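Local coordinates for Sodium/calcium exchanger membrane region domain-containing protein (Archaeoglobus fulgidus, PDB 4KPP) that probably exchanges calcium ions for protons across the membrane, as a member of the sodium/calcium exchanger family, at residues 75-79 and 284-289; 80-85 and 224-229; 347-351 and 363-367. All coordinates share one frame; numbering follows the deposited sequence.

In the fold
Contacts 1 and 2 draw on the same membrane helix, 76-91: its first turn meets 284-289 in contact 1, and the next turns meet helix 224-237 in contact 2. Their centres lie about 14 Å apart, and they touch where Leu289 CD2 packs 3.6 Å from Asp82 OD2. Contact 1, about 5 Å from the centre of the chain, is the most central. Contact 3, a helical hairpin formed by 347-351 and 363-367, stands apart, its centre about 23 Å from that of contact 1 and about 28 Å from that of contact 2. The side chain of Leu347 in contact 3 is about 13 Å from the bound calcium ion, held by Ile330, Asp333, Lys335 and Glu340.

Contact 1 (75-79 and 284-289); sequences VLPEY and NQWTLL
Tyr79 and Asn284 make the hydrogen bond of this contact. The phenol OH donates to Asn284 OD1 at 2.5 Å, a very short bond, and OD1 lies at the edge of the ring, in its plane. The ring and amide planes are turned 37° from each other. Asn284 has CG set between its own backbone N and carbonyl carbon (chi1 76°), which brings OD1 round to face the phenol.

The apolar part is built on the same ring. Leu289 CG sits over one face, 4.0 Å from the centroid of the Tyr79 ring and 15° off its normal, a CH-pi contact. Leu288 approaches obliquely instead, its CD2 3.7 Å from Tyr79 CE2. The ring thus enters as a knob among Asn284, Gln285, Leu288 and Leu289.

Polar ends against carbon form a third group. Gln285 NE2 rests 3.7 Å from Val75 CG1, but its hydrogen bonds go to Ser281 OG and Glu255 OE2. On the other branch of that amide, OE1 lies 3.7 Å from Glu78 CG, while Glu78 OE1 reaches Leu289 CD1 at the same 3.7 Å.

Among the backbone bonds, Asn284 O accepts from Leu289 N at 3.0 Å and Thr287 N at 3.2 Å, bridging the break between helix 271-285 and helix 288-299, so that Asn284 at the end of one and Leu288 and Leu289 at the start of the next all lie at the Tyr79 ring. Thr287 stands at the N-cap of the second helix without a capping bond from its side chain. Tyr79 therefore docks against a discontinuous membrane helix, and its own helix 76-91 likewise follows an interruption after 67-73. Interrupted helices packed together near the middle of the protein are characteristic of the sodium/calcium exchanger fold.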
loop_
_atom_site.group_PDB
_atom_site.type_symbol
_atom_site.label_atom_id
_atom_site.label_comp_id
_atom_site.label_asym_id
_atom_site.label_seq_id
_atom_site.Cartn_x
_atom_site.Cartn_y
_atom_site.Cartn_z
ATOM N N VAL A 75 4.704 3.341 -0.838
ATOM C CA VAL A 75 4.575 1.953 -0.396
ATOM C C VAL A 75 5.538 1.021 -1.128
ATOM O O VAL A 75 5.277 -0.168 -1.286
ATOM C CB VAL A 75 3.125 1.436 -0.524
ATOM C CG1 VAL A 75 2.211 2.197 0.424
ATOM C CG2 VAL A 75 2.627 1.551 -1.960
ATOM N N LEU A 76 6.655 1.583 -1.573
ATOM C CA LEU A 76 7.719 0.808 -2.203
ATOM C C LEU A 76 8.250 -0.355 -1.342
ATOM O O LEU A 76 8.539 -1.425 -1.881
ATOM C CB LEU A 76 8.863 1.728 -2.644
ATOM C CG LEU A 76 9.369 1.561 -4.078
ATOM C CD1 LEU A 76 8.208 1.529 -5.065
ATOM C CD2 LEU A 76 10.345 2.678 -4.435
ATOM N N PRO A 77 8.398 -0.155 -0.014
ATOM C CA PRO A 77 8.823 -1.301 0.798
ATOM C C PRO A 77 7.885 -2.504 0.688
ATOM O O PRO A 77 8.342 -3.643 0.777
ATOM C CB PRO A 77 8.788 -0.743 2.220
ATOM C CG PRO A 77 9.078 0.695 2.057
ATOM C CD PRO A 77 8.425 1.096 0.770
ATOM N N GLU A 78 6.597 -2.259 0.488
ATOM C CA GLU A 78 5.657 -3.361 0.342
ATOM C C GLU A 78 5.902 -4.121 -0.959
ATOM O O GLU A 78 5.845 -5.352 -0.990
ATOM C CB GLU A 78 4.209 -2.871 0.417
ATOM C CG GLU A 78 3.179 -3.912 -0.018
ATOM C CD GLU A 78 3.268 -5.219 0.768
ATOM O OE1 GLU A 78 2.861 -6.269 0.224
ATOM O OE2 GLU A 78 3.731 -5.201 1.928
ATOM N N TYR A 79 6.177 -3.384 -2.030
ATOM C CA TYR A 79 6.472 -4.010 -3.312
ATOM C C TYR A 79 7.772 -4.799 -3.252
ATOM O O TYR A 79 7.891 -5.859 -3.866
ATOM C CB TYR A 79 6.524 -2.967 -4.434
ATOM C CG TYR A 79 5.157 -2.533 -4.899
ATOM C CD1 TYR A 79 4.385 -1.670 -4.132
ATOM C CD2 TYR A 79 4.633 -2.992 -6.101
ATOM C CE1 TYR A 79 3.130 -1.278 -4.548
ATOM C CE2 TYR A 79 3.380 -2.602 -6.527
ATOM C CZ TYR A 79 2.633 -1.744 -5.748
ATOM O OH TYR A 79 1.383 -1.352 -6.162
ATOM N N ASN A 284 -3.255 0.949 -6.054
ATOM C CA ASN A 284 -2.067 0.291 -6.607
ATOM C C ASN A 284 -1.779 -1.069 -5.970
ATOM O O ASN A 284 -1.363 -2.008 -6.653
ATOM C CB ASN A 284 -0.821 1.199 -6.600
ATOM C CG ASN A 284 -0.189 1.342 -5.226
ATOM O OD1 ASN A 284 0.443 0.415 -4.720
ATOM N ND2 ASN A 284 -0.325 2.522 -4.634
ATOM N N GLN A 285 -2.021 -1.179 -4.667
ATOM C CA GLN A 285 -1.779 -2.437 -3.971
ATOM C C GLN A 285 -2.807 -3.502 -4.352
ATOM O O GLN A 285 -2.574 -4.699 -4.178
ATOM C CB GLN A 285 -1.726 -2.226 -2.455
ATOM C CG GLN A 285 -0.503 -1.428 -2.016
ATOM C CD GLN A 285 -0.414 -1.242 -0.517
ATOM O OE1 GLN A 285 -0.087 -2.173 0.215
ATOM N NE2 GLN A 285 -0.696 -0.029 -0.053
ATOM N N TRP A 286 -3.934 -3.056 -4.895
ATOM C CA TRP A 286 -5.007 -3.963 -5.280
ATOM C C TRP A 286 -5.044 -4.118 -6.799
ATOM O O TRP A 286 -5.970 -4.710 -7.351
ATOM C CB TRP A 286 -6.342 -3.448 -4.732
ATOM C CG TRP A 286 -7.484 -4.424 -4.757
ATOM C CD1 TRP A 286 -8.754 -4.177 -5.194
ATOM C CD2 TRP A 286 -7.472 -5.790 -4.315
ATOM N NE1 TRP A 286 -9.530 -5.301 -5.057
ATOM C CE2 TRP A 286 -8.769 -6.306 -4.521
ATOM C CE3 TRP A 286 -6.494 -6.629 -3.769
ATOM C CZ2 TRP A 286 -9.110 -7.618 -4.201
ATOM C CZ3 TRP A 286 -6.837 -7.932 -3.454
ATOM C CH2 TRP A 286 -8.134 -8.413 -3.670
ATOM N N THR A 287 -4.023 -3.585 -7.466
ATOM C CA THR A 287 -3.876 -3.714 -8.916
ATOM C C THR A 287 -2.436 -4.050 -9.308
ATOM O O THR A 287 -2.122 -5.201 -9.610
ATOM C CB THR A 287 -4.322 -2.435 -9.671
ATOM O OG1 THR A 287 -3.639 -1.289 -9.144
ATOM C CG2 THR A 287 -5.832 -2.229 -9.547
ATOM N N LEU A 288 -1.571 -3.037 -9.293
ATOM C CA LEU A 288 -0.169 -3.196 -9.676
ATOM C C LEU A 288 0.559 -4.262 -8.854
ATOM O O LEU A 288 1.368 -5.024 -9.390
ATOM C CB LEU A 288 0.574 -1.859 -9.571
ATOM C CG LEU A 288 2.043 -1.874 -10.009
ATOM C CD1 LEU A 288 2.171 -2.087 -11.516
ATOM C CD2 LEU A 288 2.758 -0.602 -9.579
ATOM N N LEU A 289 0.267 -4.313 -7.557
ATOM C CA LEU A 289 0.918 -5.257 -6.657
ATOM C C LEU A 289 0.619 -6.699 -7.054
ATOM O O LEU A 289 1.519 -7.539 -7.088
ATOM C CB LEU A 289 0.467 -5.020 -5.216
ATOM C CG LEU A 289 1.521 -5.131 -4.107
ATOM C CD1 LEU A 289 0.881 -5.559 -2.790
ATOM C CD2 LEU A 289 2.671 -6.061 -4.476
#

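Contact 2 (80-85 and 224-229); sequences AVDGYF and VEAFSE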
loop_
_atom_site.group_PDB
_atom_site.type_symbol
_atom_site.label_atom_id
_atom_site.label_comp_id
_atom_site.label_asym_id
_atom_site.label_seq_id
_atom_site.Cartn_x
_atom_site.Cartn_y
_atom_site.Cartn_z
ATOM N N ALA A 80 8.739 -4.284 -2.502
ATOM C CA ALA A 80 10.046 -4.924 -2.407
ATOM C C ALA A 80 9.999 -6.191 -1.558
ATOM O O ALA A 80 10.596 -7.204 -1.918
ATOM C CB ALA A 80 11.073 -3.951 -1.861
ATOM N N VAL A 81 9.290 -6.128 -0.435
ATOM C CA VAL A 81 9.134 -7.288 0.437
ATOM C C VAL A 81 8.273 -8.366 -0.220
ATOM O O VAL A 81 8.641 -9.542 -0.234
ATOM C CB VAL A 81 8.528 -6.901 1.806
ATOM C CG1 VAL A 81 8.161 -8.148 2.606
ATOM C CG2 VAL A 81 9.495 -6.023 2.590
ATOM N N ASP A 82 7.132 -7.966 -0.771
ATOM C CA ASP A 82 6.256 -8.920 -1.439
ATOM C C ASP A 82 6.922 -9.438 -2.707
ATOM O O ASP A 82 6.753 -10.599 -3.082
ATOM C CB ASP A 82 4.913 -8.279 -1.780
ATOM C CG ASP A 82 3.810 -9.303 -1.957
ATOM O OD1 ASP A 82 4.099 -10.518 -1.881
ATOM O OD2 ASP A 82 2.651 -8.892 -2.181
ATOM N N GLY A 83 7.685 -8.566 -3.360
ATOM C CA GLY A 83 8.444 -8.941 -4.537
ATOM C C GLY A 83 9.494 -9.987 -4.221
ATOM O O GLY A 83 9.738 -10.888 -5.026
ATOM N N TYR A 84 10.119 -9.869 -3.052
ATOM C CA TYR A 84 11.109 -10.851 -2.625
ATOM C C TYR A 84 10.478 -12.225 -2.462
ATOM O O TYR A 84 11.038 -13.228 -2.891
ATOM C CB TYR A 84 11.785 -10.430 -1.313
ATOM C CG TYR A 84 12.627 -11.534 -0.704
ATOM C CD1 TYR A 84 13.902 -11.807 -1.184
ATOM C CD2 TYR A 84 12.142 -12.313 0.341
ATOM C CE1 TYR A 84 14.671 -12.819 -0.641
ATOM C CE2 TYR A 84 12.904 -13.329 0.889
ATOM C CZ TYR A 84 14.167 -13.575 0.395
ATOM O OH TYR A 84 14.928 -14.583 0.936
ATOM N N PHE A 85 9.314 -12.259 -1.821
ATOM C CA PHE A 85 8.562 -13.497 -1.637
ATOM C C PHE A 85 8.184 -14.126 -2.976
ATOM O O PHE A 85 8.257 -15.341 -3.143
ATOM C CB PHE A 85 7.288 -13.229 -0.834
ATOM C CG PHE A 85 7.532 -12.959 0.620
ATOM C CD1 PHE A 85 8.528 -13.631 1.301
ATOM C CD2 PHE A 85 6.760 -12.035 1.304
ATOM C CE1 PHE A 85 8.752 -13.392 2.635
ATOM C CE2 PHE A 85 6.980 -11.788 2.644
ATOM C CZ PHE A 85 7.978 -12.468 3.310
ATOM N N VAL A 224 15.660 -5.916 2.198
ATOM C CA VAL A 224 14.425 -6.706 2.221
ATOM C C VAL A 224 14.620 -8.200 2.456
ATOM O O VAL A 224 13.837 -8.818 3.169
ATOM C CB VAL A 224 13.563 -6.502 0.954
ATOM C CG1 VAL A 224 12.806 -5.186 1.040
ATOM C CG2 VAL A 224 14.420 -6.579 -0.307
ATOM N N GLU A 225 15.654 -8.777 1.854
ATOM C CA GLU A 225 15.929 -10.198 2.038
ATOM C C GLU A 225 16.228 -10.505 3.498
ATOM O O GLU A 225 15.638 -11.408 4.082
ATOM C CB GLU A 225 17.091 -10.649 1.153
ATOM C CG GLU A 225 17.503 -12.099 1.370
ATOM C CD GLU A 225 18.623 -12.537 0.444
ATOM O OE1 GLU A 225 19.230 -11.668 -0.217
ATOM O OE2 GLU A 225 18.897 -13.754 0.378
ATOM N N ALA A 226 17.142 -9.742 4.087
ATOM C CA ALA A 226 17.512 -9.954 5.478
ATOM C C ALA A 226 16.325 -9.703 6.401
ATOM O O ALA A 226 16.121 -10.427 7.373
ATOM C CB ALA A 226 18.677 -9.068 5.858
ATOM N N PHE A 227 15.538 -8.677 6.091
ATOM C CA PHE A 227 14.353 -8.386 6.884
ATOM C C PHE A 227 13.310 -9.498 6.764
ATOM O O PHE A 227 12.705 -9.889 7.759
ATOM C CB PHE A 227 13.749 -7.033 6.497
ATOM C CG PHE A 227 12.439 -6.743 7.174
ATOM C CD1 PHE A 227 12.395 -6.438 8.526
ATOM C CD2 PHE A 227 11.249 -6.792 6.463
ATOM C CE1 PHE A 227 11.184 -6.179 9.156
ATOM C CE2 PHE A 227 10.039 -6.536 7.084
ATOM C CZ PHE A 227 10.005 -6.228 8.432
ATOM N N SER A 228 13.113 -10.007 5.549
ATOM C CA SER A 228 12.113 -11.046 5.302
ATOM C C SER A 228 12.543 -12.388 5.890
ATOM O O SER A 228 11.754 -13.069 6.546
ATOM C CB SER A 228 11.835 -11.203 3.802
ATOM O OG SER A 228 11.476 -9.967 3.205
ATOM N N GLU A 229 13.796 -12.765 5.648
ATOM C CA GLU A 229 14.337 -14.002 6.197
ATOM C C GLU A 229 14.540 -13.890 7.701
ATOM O O GLU A 229 14.440 -14.883 8.421
ATOM C CB GLU A 229 15.653 -14.379 5.510
ATOM C CG GLU A 229 15.522 -14.671 4.019
ATOM C CD GLU A 229 14.594 -15.842 3.715
ATOM O OE1 GLU A 229 14.400 -16.708 4.593
ATOM O OE2 GLU A 229 14.059 -15.896 2.585
#
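Tyr84 reaches across from helix 76-91 to lie along Glu225, Ser228 and Glu229. Its CB points toward the other helix, and with CG anti to the backbone N (chi1 169°) the ring extends over that helix's surface. The face turned to the other helix meets Glu225: its CA stands over that face, 4.1 Å from the centroid, a CH-pi contact. Tyr84 CD1 lies by Glu225 CA and CB, and the extended chain then brings Glu225 CG to 3.5 Å from Tyr84 CE1. Ser228 lies on the same side of the ring, its CB coming in obliquely at the opposite rim, 3.6 Å from Tyr84 CD2 and only slightly farther from CE2. At the tip, OH comes close to the carboxylate of Glu229, but the modelled separation is too short to be reliable, so the nature of that meeting is doubtful.

Ser228 OG is occupied within its own helix: it donates to Val224 O at 2.6 Å, from above the carbonyl plane, while Ser228 N reaches the same oxygen from the opposite face. Replacing Ser228 by a glycine would probably open a gap beside Tyr84 CD2 and leave Val224 O with the backbone N-H alone of these two donors. Beyond the tyrosine, Val224 CG1 packs against both Ala80 CB (3.6 Å) and Val81 CG2 (3.8 Å).

The short helical segments cross at -74°, with their axes 9.5 Å apart at closest approach. Around the crossing, Val81, Phe85 and Phe227 also touch helix 242-267, Val81 and Phe85 meet Asn103 of helix 96-127, and Phe227 continues onto helix 32-60.

Contact 3 (347-351 and 363-367); sequences LFIVQ and ISAIY
Leu347 and Tyr367 form the closely packed part of this contact. Their side chains slide past each other in opposite directions, so the leucine meets the phenol along its length: Leu347 CD1 lies 3.7 Å from Tyr367 CE1, and CB lies 3.6 Å from the phenol OH. CD1 comes in obliquely, neither squarely over the face nor at the edge. Tyr367 has CG anti to its carbonyl carbon (chi1 -83°), which turns the ring toward helix 338-353 and carries OH past Leu347 CB to the backbone carbonyl carbon of Leu347, 3.6 Å away. Beside it, Ile363 CG2 presses on Leu347 O at 3.7 Å, a methyl against a carbonyl oxygen.

Away from this pair the spacing widens. Leu347 CD2 meets Ile366 CG2 at 4.1 Å, and Val350 CG1 meets Ile363 CD1 at 4.2 Å; both Val350 and Ile366 are partly exposed and give up little surface here. Gln351 adds only its aliphatic start, CB 4.2 Å from Ile363 CG1, because the amide turns away and its OE1 bonds to Arg109 NH2.

For the contact as a whole, the axes of the short segments approach to 11.2 Å, nearly antiparallel at 169°. On the buried flank Tyr367 continues onto Leu319 and Gln323 of helix 311-331, while Phe348, whose CB points away from 363-367, meets the ring of Trp248, the planes at about 85°. The two segments therefore hold each other mainly through van der Waals packing, some of it against polar atoms; none of the close pairs between them is a hydrogen bond, a chemistry that suits an antiparallel helical hairpin in a membrane.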
loop_
_atom_site.group_PDB
_atom_site.type_symbol
_atom_site.label_atom_id
_atom_site.label_comp_id
_atom_site.label_asym_id
_atom_site.label_seq_id
_atom_site.Cartn_x
_atom_site.Cartn_y
_atom_site.Cartn_z
ATOM N N LEU A 347 -14.639 -5.572 11.900
ATOM C CA LEU A 347 -14.712 -6.703 10.979
ATOM C C LEU A 347 -13.329 -7.240 10.610
ATOM O O LEU A 347 -13.175 -8.422 10.295
ATOM C CB LEU A 347 -15.496 -6.323 9.721
ATOM C CG LEU A 347 -17.007 -6.173 9.914
ATOM C CD1 LEU A 347 -17.671 -5.658 8.646
ATOM C CD2 LEU A 347 -17.620 -7.496 10.341
ATOM N N PHE A 348 -12.327 -6.366 10.658
ATOM C CA PHE A 348 -10.948 -6.762 10.400
ATOM C C PHE A 348 -10.359 -7.543 11.573
ATOM O O PHE A 348 -9.937 -8.687 11.414
ATOM C CB PHE A 348 -10.077 -5.538 10.099
ATOM C CG PHE A 348 -8.609 -5.851 10.001
ATOM C CD1 PHE A 348 -8.077 -6.387 8.838
ATOM C CD2 PHE A 348 -7.761 -5.614 11.077
ATOM C CE1 PHE A 348 -6.729 -6.681 8.749
ATOM C CE2 PHE A 348 -6.411 -5.904 10.992
ATOM C CZ PHE A 348 -5.894 -6.439 9.827
ATOM N N ILE A 349 -10.335 -6.918 12.748
ATOM C CA ILE A 349 -9.694 -7.516 13.918
ATOM C C ILE A 349 -10.392 -8.780 14.417
ATOM O O ILE A 349 -9.754 -9.650 15.006
ATOM C CB ILE A 349 -9.538 -6.503 15.081
ATOM C CG1 ILE A 349 -10.879 -5.840 15.415
ATOM C CG2 ILE A 349 -8.481 -5.460 14.740
ATOM C CD1 ILE A 349 -11.621 -6.480 16.574
ATOM N N VAL A 350 -11.696 -8.878 14.183
ATOM C CA VAL A 350 -12.442 -10.074 14.560
ATOM C C VAL A 350 -11.902 -11.294 13.818
ATOM O O VAL A 350 -11.716 -12.359 14.410
ATOM C CB VAL A 350 -13.959 -9.913 14.301
ATOM C CG1 VAL A 350 -14.637 -11.268 14.207
ATOM C CG2 VAL A 350 -14.598 -9.068 15.393
ATOM N N GLN A 351 -11.629 -11.121 12.527
ATOM C CA GLN A 351 -11.095 -12.197 11.699
ATOM C C GLN A 351 -9.691 -12.568 12.151
ATOM O O GLN A 351 -9.281 -13.727 12.072
ATOM C CB GLN A 351 -11.079 -11.783 10.224
ATOM C CG GLN A 351 -10.740 -12.913 9.253
ATOM C CD GLN A 351 -9.267 -12.960 8.882
ATOM O OE1 GLN A 351 -8.651 -11.931 8.595
ATOM N NE2 GLN A 351 -8.698 -14.158 8.885
ATOM N N ILE A 363 -16.992 -13.833 7.619
ATOM C CA ILE A 363 -16.653 -12.426 7.433
ATOM C C ILE A 363 -16.743 -12.025 5.959
ATOM O O ILE A 363 -17.168 -10.915 5.639
ATOM C CB ILE A 363 -15.254 -12.092 7.996
ATOM C CG1 ILE A 363 -15.164 -12.488 9.470
ATOM C CG2 ILE A 363 -14.954 -10.611 7.848
ATOM C CD1 ILE A 363 -16.145 -11.761 10.355
ATOM N N SER A 364 -16.353 -12.933 5.067
ATOM C CA SER A 364 -16.515 -12.705 3.633
ATOM C C SER A 364 -17.981 -12.463 3.295
ATOM O O SER A 364 -18.314 -11.501 2.603
ATOM C CB SER A 364 -15.993 -13.890 2.815
ATOM O OG SER A 364 -14.592 -14.039 2.943
ATOM N N ALA A 365 -18.849 -13.342 3.791
ATOM C CA ALA A 365 -20.288 -13.224 3.566
ATOM C C ALA A 365 -20.837 -11.909 4.112
ATOM O O ALA A 365 -21.648 -11.249 3.465
ATOM C CB ALA A 365 -21.023 -14.405 4.186
ATOM N N ILE A 366 -20.384 -11.529 5.303
ATOM C CA ILE A 366 -20.847 -10.298 5.938
ATOM C C ILE A 366 -20.442 -9.052 5.144
ATOM O O ILE A 366 -21.262 -8.161 4.922
ATOM C CB ILE A 366 -20.360 -10.201 7.405
ATOM C CG1 ILE A 366 -20.986 -11.322 8.238
ATOM C CG2 ILE A 366 -20.710 -8.848 8.002
ATOM C CD1 ILE A 366 -20.656 -11.261 9.714
ATOM N N TYR A 367 -19.184 -9.001 4.713
ATOM C CA TYR A 367 -18.698 -7.918 3.863
ATOM C C TYR A 367 -19.590 -7.746 2.641
ATOM O O TYR A 367 -20.051 -6.647 2.343
ATOM C CB TYR A 367 -17.276 -8.211 3.389
ATOM C CG TYR A 367 -16.182 -7.840 4.364
ATOM C CD1 TYR A 367 -16.253 -6.677 5.120
ATOM C CD2 TYR A 367 -15.068 -8.651 4.514
ATOM C CE1 TYR A 367 -15.243 -6.336 6.003
ATOM C CE2 TYR A 367 -14.057 -8.322 5.390
ATOM C CZ TYR A 367 -14.147 -7.166 6.134
ATOM O OH TYR A 367 -13.133 -6.848 7.006
#